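Local structure of actin depolymerization factor 2 (Plasmodium berghei, 2XFA) at residues K30-Y34 with R62-L67; I33-E37 with L109-S113; L67-C72 with F96-S102. The protein probably binds actin and promotes the disassembly and turnover of actin filaments in the malaria parasite. One frame throughout, in Å; residues are numbered along the deposited sequence.

Overall arrangement
The three contacts lie around the mixed central sheet of an ADF-homology domain. Contacts 1 and 2 start from the same strand, 31-37, and share Ile33 and Tyr34, with centres about 14 Å apart. Side chains alternating along it send Tyr31 and Ile33 to helix 56-65 and Ile36, from the opposite face, to helix 104-118. Contact 1 closes at Leu67, where contact 3 opens; both segments of contact 3 fall in sequence between those of contact 2. Its centre is about 13 Å from that of contact 1 and 11 Å from that of contact 2, and its Phe96 and Cys72 touch Tyr110. Thus two helices pack on opposite faces, while contact 3 brings two loops together at the sheet's end.

Contact 1. Residues K30-Y34 with R62-L67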
# COMPACT_ATOMS: atom_id res chain seq x y z
N LYS A 30 -8.28 -6.58 4.32
CA LYS A 30 -7.03 -6.53 5.07
C LYS A 30 -5.98 -5.65 4.39
O LYS A 30 -5.17 -5.02 5.05
CB LYS A 30 -6.48 -7.93 5.30
CG LYS A 30 -5.74 -8.07 6.62
CD LYS A 30 -6.70 -7.94 7.78
CE LYS A 30 -5.96 -7.87 9.10
NZ LYS A 30 -6.90 -7.61 10.24
N TYR A 31 -5.95 -5.67 3.05
CA TYR A 31 -5.09 -4.78 2.31
C TYR A 31 -5.67 -4.52 0.95
O TYR A 31 -6.50 -5.27 0.47
CB TYR A 31 -3.63 -5.26 2.21
CG TYR A 31 -3.37 -6.49 1.37
CD1 TYR A 31 -3.21 -6.40 -0.00
CD2 TYR A 31 -3.27 -7.73 1.96
CE1 TYR A 31 -2.97 -7.52 -0.76
CE2 TYR A 31 -3.02 -8.86 1.20
CZ TYR A 31 -2.88 -8.74 -0.16
OH TYR A 31 -2.64 -9.86 -0.91
N ILE A 32 -5.26 -3.42 0.36
CA ILE A 32 -5.73 -3.06 -0.97
C ILE A 32 -4.48 -2.69 -1.69
O ILE A 32 -3.61 -2.05 -1.10
CB ILE A 32 -6.62 -1.84 -0.95
CG1 ILE A 32 -7.81 -2.04 -0.01
CG2 ILE A 32 -7.10 -1.53 -2.36
CD1 ILE A 32 -8.43 -0.73 0.48
N ILE A 33 -4.36 -3.12 -2.95
CA ILE A 33 -3.29 -2.67 -3.81
C ILE A 33 -3.95 -1.88 -4.95
O ILE A 33 -4.93 -2.32 -5.51
CB ILE A 33 -2.45 -3.86 -4.35
CG1 ILE A 33 -1.72 -4.54 -3.19
CG2 ILE A 33 -1.40 -3.38 -5.33
CD1 ILE A 33 -1.05 -5.79 -3.54
N TYR A 34 -3.42 -0.69 -5.24
CA TYR A 34 -3.98 0.18 -6.27
C TYR A 34 -2.97 0.32 -7.38
O TYR A 34 -1.77 0.22 -7.12
CB TYR A 34 -4.17 1.61 -5.72
CG TYR A 34 -5.14 1.73 -4.60
CD1 TYR A 34 -6.49 1.87 -4.85
CD2 TYR A 34 -4.71 1.73 -3.28
CE1 TYR A 34 -7.39 2.01 -3.82
CE2 TYR A 34 -5.59 1.86 -2.25
CZ TYR A 34 -6.94 2.00 -2.53
OH TYR A 34 -7.84 2.13 -1.50
N ARG A 62 2.00 -11.96 1.87
CA ARG A 62 0.90 -11.94 0.91
C ARG A 62 0.96 -10.71 -0.00
O ARG A 62 0.72 -10.80 -1.20
CB ARG A 62 -0.43 -11.96 1.64
CG ARG A 62 -0.63 -13.20 2.51
CD ARG A 62 -1.35 -14.28 1.76
NE ARG A 62 -2.79 -14.12 1.83
CZ ARG A 62 -3.59 -14.85 2.61
NH1 ARG A 62 -3.08 -15.79 3.40
NH2 ARG A 62 -4.89 -14.62 2.61
N ILE A 63 1.28 -9.56 0.57
CA ILE A 63 1.41 -8.36 -0.24
C ILE A 63 2.53 -8.52 -1.23
O ILE A 63 2.38 -8.19 -2.39
CB ILE A 63 1.70 -7.11 0.60
CG1 ILE A 63 0.52 -6.81 1.52
CG2 ILE A 63 1.95 -5.92 -0.29
CD1 ILE A 63 0.80 -5.65 2.48
N LYS A 64 3.66 -9.04 -0.76
CA LYS A 64 4.84 -9.18 -1.59
C LYS A 64 4.56 -10.06 -2.80
O LYS A 64 5.02 -9.78 -3.91
CB LYS A 64 5.99 -9.74 -0.77
CG LYS A 64 7.27 -9.95 -1.58
CD LYS A 64 7.75 -11.39 -1.48
CE LYS A 64 8.89 -11.66 -2.46
NZ LYS A 64 9.38 -13.07 -2.37
N ASN A 65 3.79 -11.11 -2.61
CA ASN A 65 3.52 -12.03 -3.71
C ASN A 65 2.68 -11.38 -4.79
O ASN A 65 2.60 -11.90 -5.89
CB ASN A 65 2.87 -13.31 -3.19
CG ASN A 65 3.83 -14.18 -2.44
OD1 ASN A 65 5.03 -14.19 -2.74
ND2 ASN A 65 3.33 -14.92 -1.44
N ASN A 66 2.08 -10.22 -4.49
CA ASN A 66 1.32 -9.45 -5.49
C ASN A 66 2.12 -8.35 -6.19
O ASN A 66 1.58 -7.63 -7.02
CB ASN A 66 0.09 -8.77 -4.86
CG ASN A 66 -0.97 -9.76 -4.42
OD1 ASN A 66 -1.16 -9.99 -3.22
ND2 ASN A 66 -1.68 -10.34 -5.39
N LEU A 67 3.39 -8.21 -5.84
CA LEU A 67 4.22 -7.14 -6.38
C LEU A 67 5.25 -7.68 -7.36
O LEU A 67 5.55 -8.87 -7.34
CB LEU A 67 4.93 -6.40 -5.24
CG LEU A 67 3.93 -5.81 -4.22
CD1 LEU A 67 4.68 -5.17 -3.05
CD2 LEU A 67 3.00 -4.80 -4.91
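This is helix-on-sheet packing in the ADF-homology fold: the C-terminal end of helix 56-65 lies against strand 31-37, with Tyr31 and Ile33 facing it while Ile32 and Tyr34 turn to helix 14-24 on the other side of the sheet. The closest CA pair is Tyr31 and Ile63, 7.8 Å apart. Arg62 flanks the phenol, its CB 4.0 Å from Tyr31 OH, while its guanidinium forms a salt bridge with Glu48 of the adjacent strand. Ile63 makes the central contact: its CG1 sits 3.8 Å from the centroid of the Tyr31 ring and 8° off the normal, a CH-pi contact over the face. Lys64 points away. Asn66 N donates a hydrogen bond to Ile63 O at 2.9 Å, and Leu67 N one to Lys64 O at 3.0 Å. Asn66 points toward the strand, and the end of Leu67 reaches it. The Ile33 CD1 methyl lies 3.5 Å from Asn66 CB, 4.4 Å from Ile63 CG2 and 4.4 Å from Leu67 CD2.

Contact 2. Residues I33-E37 with L109-S113; sequences IYKIE and LYAAS
Ile36 lays its CD1 methyl over the face of the Tyr110 ring, 3.6 Å from the centroid and only 4° off the normal, a nearly ideal CH-pi contact. The strand 33-37 is extended (Lys35 phi/psi -145/165°, Ile36 -92/116°), and 109-113 is helical, near -60/-45° from Leu109 to Ala111 and loosening at Ala112 and Ser113. Their axes approach to 10.0 Å with 114° between N-to-C directions; Ile36 and Tyr110 have the closest CA atoms, at 7.5 Å. Ile36 takes the m,t rotamer, aiming CD1 at the helix, where it also meets Leu109 CD2 at 3.9 Å and Ser113 OG at 4.1 Å. One turn apart on the helix, Ser113 OG donates to Leu109 O at 2.7 Å. Tyr110, with chi1 -89° and chi2 88°, carries its hydroxyl to the strand backbone: Ile36 N donates to Tyr110 OH at 2.9 Å and 173°, while Lys35 CA lies at the ring edge, 3.5 Å from Tyr110 OH. A tyrosine hydroxyl thus receives a strand amide just past the Tyr34-Tyr74 backbone pairing, where strand 73-81 has not yet begun. This is helix-on-sheet packing of the ADF-homology fold, with helix 104-118 crossing the end of strand 31-37; Tyr110 also touches Tyr74 and Arg73 of strand 73-81 and Phe96 of strand 89-97.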
# COMPACT_ATOMS: atom_id res chain seq x y z
N ILE A 33 -4.36 -3.12 -2.95
CA ILE A 33 -3.29 -2.67 -3.81
C ILE A 33 -3.95 -1.88 -4.95
O ILE A 33 -4.93 -2.32 -5.51
CB ILE A 33 -2.45 -3.86 -4.35
CG1 ILE A 33 -1.72 -4.54 -3.19
CG2 ILE A 33 -1.40 -3.38 -5.33
CD1 ILE A 33 -1.05 -5.79 -3.54
N TYR A 34 -3.42 -0.69 -5.24
CA TYR A 34 -3.98 0.18 -6.27
C TYR A 34 -2.97 0.32 -7.38
O TYR A 34 -1.77 0.22 -7.12
CB TYR A 34 -4.17 1.61 -5.72
CG TYR A 34 -5.14 1.73 -4.60
CD1 TYR A 34 -6.49 1.87 -4.85
CD2 TYR A 34 -4.71 1.73 -3.28
CE1 TYR A 34 -7.39 2.01 -3.82
CE2 TYR A 34 -5.59 1.86 -2.25
CZ TYR A 34 -6.94 2.00 -2.53
OH TYR A 34 -7.84 2.13 -1.50
N LYS A 35 -3.43 0.65 -8.58
CA LYS A 35 -2.49 0.88 -9.65
C LYS A 35 -3.01 1.98 -10.56
O LYS A 35 -4.18 2.35 -10.50
CB LYS A 35 -2.32 -0.40 -10.48
CG LYS A 35 -3.57 -0.74 -11.25
CD LYS A 35 -3.53 -2.16 -11.83
CE LYS A 35 -4.17 -2.18 -13.22
NZ LYS A 35 -5.19 -3.25 -13.37
N ILE A 36 -2.14 2.51 -11.40
CA ILE A 36 -2.60 3.45 -12.41
C ILE A 36 -2.91 2.67 -13.68
O ILE A 36 -2.04 2.05 -14.28
CB ILE A 36 -1.58 4.56 -12.67
CG1 ILE A 36 -1.33 5.31 -11.36
CG2 ILE A 36 -2.10 5.51 -13.77
CD1 ILE A 36 -0.13 6.24 -11.37
N GLU A 37 -4.18 2.68 -14.06
CA GLU A 37 -4.61 2.02 -15.27
C GLU A 37 -4.56 2.97 -16.46
O GLU A 37 -5.01 4.11 -16.37
CB GLU A 37 -6.02 1.46 -15.10
CG GLU A 37 -6.35 0.35 -16.09
CD GLU A 37 -7.78 -0.13 -15.98
OE1 GLU A 37 -8.68 0.72 -15.77
OE2 GLU A 37 -8.00 -1.35 -16.12
N LEU A 109 5.34 9.19 -12.89
CA LEU A 109 3.89 9.29 -12.80
C LEU A 109 3.32 8.80 -11.46
O LEU A 109 2.46 9.44 -10.87
CB LEU A 109 3.23 8.51 -13.93
CG LEU A 109 1.78 8.96 -14.14
CD1 LEU A 109 1.75 10.22 -15.02
CD2 LEU A 109 0.96 7.84 -14.77
N TYR A 110 3.80 7.66 -10.97
CA TYR A 110 3.34 7.19 -9.67
C TYR A 110 3.71 8.16 -8.54
O TYR A 110 2.89 8.47 -7.68
CB TYR A 110 3.89 5.79 -9.38
CG TYR A 110 3.00 4.69 -9.89
CD1 TYR A 110 3.13 4.21 -11.18
CD2 TYR A 110 2.04 4.13 -9.09
CE1 TYR A 110 2.32 3.16 -11.64
CE2 TYR A 110 1.24 3.09 -9.52
CZ TYR A 110 1.39 2.62 -10.80
OH TYR A 110 0.57 1.61 -11.22
N ALA A 111 4.95 8.63 -8.54
CA ALA A 111 5.39 9.56 -7.53
C ALA A 111 4.59 10.85 -7.63
O ALA A 111 4.19 11.40 -6.62
CB ALA A 111 6.87 9.85 -7.66
N ALA A 112 4.34 11.32 -8.85
CA ALA A 112 3.69 12.61 -9.02
C ALA A 112 2.21 12.53 -8.71
O ALA A 112 1.57 13.56 -8.52
CB ALA A 112 3.92 13.16 -10.42
N SER A 113 1.67 11.32 -8.65
CA SER A 113 0.25 11.05 -8.41
C SER A 113 -0.02 10.62 -6.97
O SER A 113 -1.16 10.64 -6.51
CB SER A 113 -0.24 9.93 -9.33
OG SER A 113 -0.15 10.29 -10.71

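Contact 3. Residues L67-C72 with F96-S102; sequences LKNTEC and FWSPGLS
Leu67 and Trp97 form the apolar centre: Leu67 CD1 stands 4.2 Å from the centroid of the five-membered indole ring, 11° off its normal, in a CH-pi contact, and Leu67 CD2 is 3.9 Å from Trp97 CD1. Trp97 is t (chi1 173°, chi2 -125°), and its NE1 donates to Lys68 O at 2.9 Å and 149°. Across the strand, Cys72 CB approaches the Phe96 ring edge, 4.2 Å from CE1, and Cys72 SG lies 4.1 Å from Pro99 CD. Type I turns at Lys68-Glu71 and Pro99-Ser102 are apposed, with CA registers Asn69-Pro99 5.6 Å, Thr70-Ser102 4.1 Å and Cys72-Ser98 4.7 Å. CA-H...O contacts join Ser102 CA to Thr70 O (3.5 Å) and Cys72 CA to Trp97 O (3.2 Å). At the polar edge, Asn69 ND2 and OD1 hydrogen-bond to Asp133 OD2 and Ile134 N, and Ser98 OG to Lys107 NZ. The arrangement belongs to the ADF-homology fold: two loops at one end of the sheet, the second leading into helix 104-118, which in relatives contacts actin.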
# COMPACT_ATOMS: atom_id res chain seq x y z
N LEU A 67 3.39 -8.21 -5.84
CA LEU A 67 4.22 -7.14 -6.38
C LEU A 67 5.25 -7.68 -7.36
O LEU A 67 5.55 -8.87 -7.34
CB LEU A 67 4.93 -6.40 -5.24
CG LEU A 67 3.93 -5.81 -4.22
CD1 LEU A 67 4.68 -5.17 -3.05
CD2 LEU A 67 3.00 -4.80 -4.91
N LYS A 68 5.82 -6.81 -8.19
CA LYS A 68 6.88 -7.24 -9.11
C LYS A 68 8.02 -6.24 -9.09
O LYS A 68 7.83 -5.09 -8.72
CB LYS A 68 6.35 -7.34 -10.53
CG LYS A 68 5.11 -8.21 -10.69
CD LYS A 68 4.79 -8.46 -12.17
CE LYS A 68 3.74 -9.56 -12.35
NZ LYS A 68 3.44 -9.81 -13.79
N ASN A 69 9.18 -6.65 -9.56
CA ASN A 69 10.33 -5.77 -9.60
C ASN A 69 10.19 -4.69 -10.67
O ASN A 69 11.03 -3.82 -10.78
CB ASN A 69 11.54 -6.59 -9.94
CG ASN A 69 12.61 -6.47 -8.92
OD1 ASN A 69 12.43 -5.81 -7.87
ND2 ASN A 69 13.73 -7.12 -9.19
N THR A 70 9.17 -4.78 -11.51
CA THR A 70 9.15 -3.96 -12.71
C THR A 70 7.91 -3.08 -12.77
O THR A 70 7.65 -2.45 -13.80
CB THR A 70 9.08 -4.84 -13.97
OG1 THR A 70 7.90 -5.64 -13.88
CG2 THR A 70 10.32 -5.73 -14.11
N GLU A 71 7.12 -3.05 -11.71
CA GLU A 71 5.98 -2.14 -11.66
C GLU A 71 5.66 -1.51 -10.31
O GLU A 71 5.66 -2.18 -9.28
CB GLU A 71 4.73 -2.79 -12.24
CG GLU A 71 4.32 -4.08 -11.64
CD GLU A 71 3.29 -4.76 -12.53
OE1 GLU A 71 2.72 -4.05 -13.39
OE2 GLU A 71 3.07 -5.98 -12.37
N CYS A 72 5.36 -0.22 -10.35
CA CYS A 72 4.94 0.53 -9.16
C CYS A 72 3.52 0.22 -8.70
O CYS A 72 2.63 -0.04 -9.51
CB CYS A 72 5.08 2.03 -9.44
SG CYS A 72 6.73 2.51 -9.90
N PHE A 96 4.19 3.09 -0.81
CA PHE A 96 4.43 3.36 -2.21
C PHE A 96 5.59 2.45 -2.63
O PHE A 96 6.76 2.69 -2.28
CB PHE A 96 4.75 4.84 -2.44
CG PHE A 96 5.17 5.18 -3.85
CD1 PHE A 96 4.76 4.40 -4.93
CD2 PHE A 96 5.95 6.29 -4.09
CE1 PHE A 96 5.16 4.73 -6.22
CE2 PHE A 96 6.36 6.63 -5.37
CZ PHE A 96 5.96 5.86 -6.44
N TRP A 97 5.24 1.41 -3.36
CA TRP A 97 6.21 0.46 -3.94
C TRP A 97 6.69 1.01 -5.27
O TRP A 97 5.90 1.16 -6.22
CB TRP A 97 5.53 -0.87 -4.17
CG TRP A 97 6.36 -1.91 -4.92
CD1 TRP A 97 5.98 -2.56 -6.06
CD2 TRP A 97 7.66 -2.43 -4.58
NE1 TRP A 97 6.96 -3.47 -6.45
CE2 TRP A 97 8.00 -3.40 -5.58
CE3 TRP A 97 8.55 -2.19 -3.55
CZ2 TRP A 97 9.21 -4.11 -5.55
CZ3 TRP A 97 9.76 -2.88 -3.53
CH2 TRP A 97 10.08 -3.83 -4.53
N SER A 98 7.97 1.34 -5.31
CA SER A 98 8.56 1.93 -6.48
C SER A 98 9.91 1.29 -6.78
O SER A 98 10.95 1.82 -6.40
CB SER A 98 8.73 3.44 -6.28
OG SER A 98 9.19 4.07 -7.47
N PRO A 99 9.90 0.13 -7.48
CA PRO A 99 11.15 -0.61 -7.71
C PRO A 99 11.99 -0.02 -8.82
O PRO A 99 11.49 0.70 -9.69
CB PRO A 99 10.67 -2.03 -8.11
CG PRO A 99 9.35 -1.82 -8.74
CD PRO A 99 8.73 -0.56 -8.05
N GLY A 100 13.28 -0.33 -8.78
CA GLY A 100 14.24 0.22 -9.71
C GLY A 100 14.05 -0.18 -11.16
O GLY A 100 14.41 0.59 -12.05
N LEU A 101 13.48 -1.36 -11.40
CA LEU A 101 13.33 -1.85 -12.78
C LEU A 101 12.04 -1.41 -13.44
O LEU A 101 11.72 -1.81 -14.55
CB LEU A 101 13.47 -3.38 -12.84
CG LEU A 101 14.91 -3.83 -12.70
CD1 LEU A 101 15.01 -5.37 -12.79
CD2 LEU A 101 15.75 -3.16 -13.81
N SER A 102 11.26 -0.60 -12.73
CA SER A 102 10.09 -0.01 -13.34
C SER A 102 10.60 1.09 -14.27
O SER A 102 11.59 1.76 -13.96
CB SER A 102 9.17 0.54 -12.25
OG SER A 102 8.13 1.31 -12.82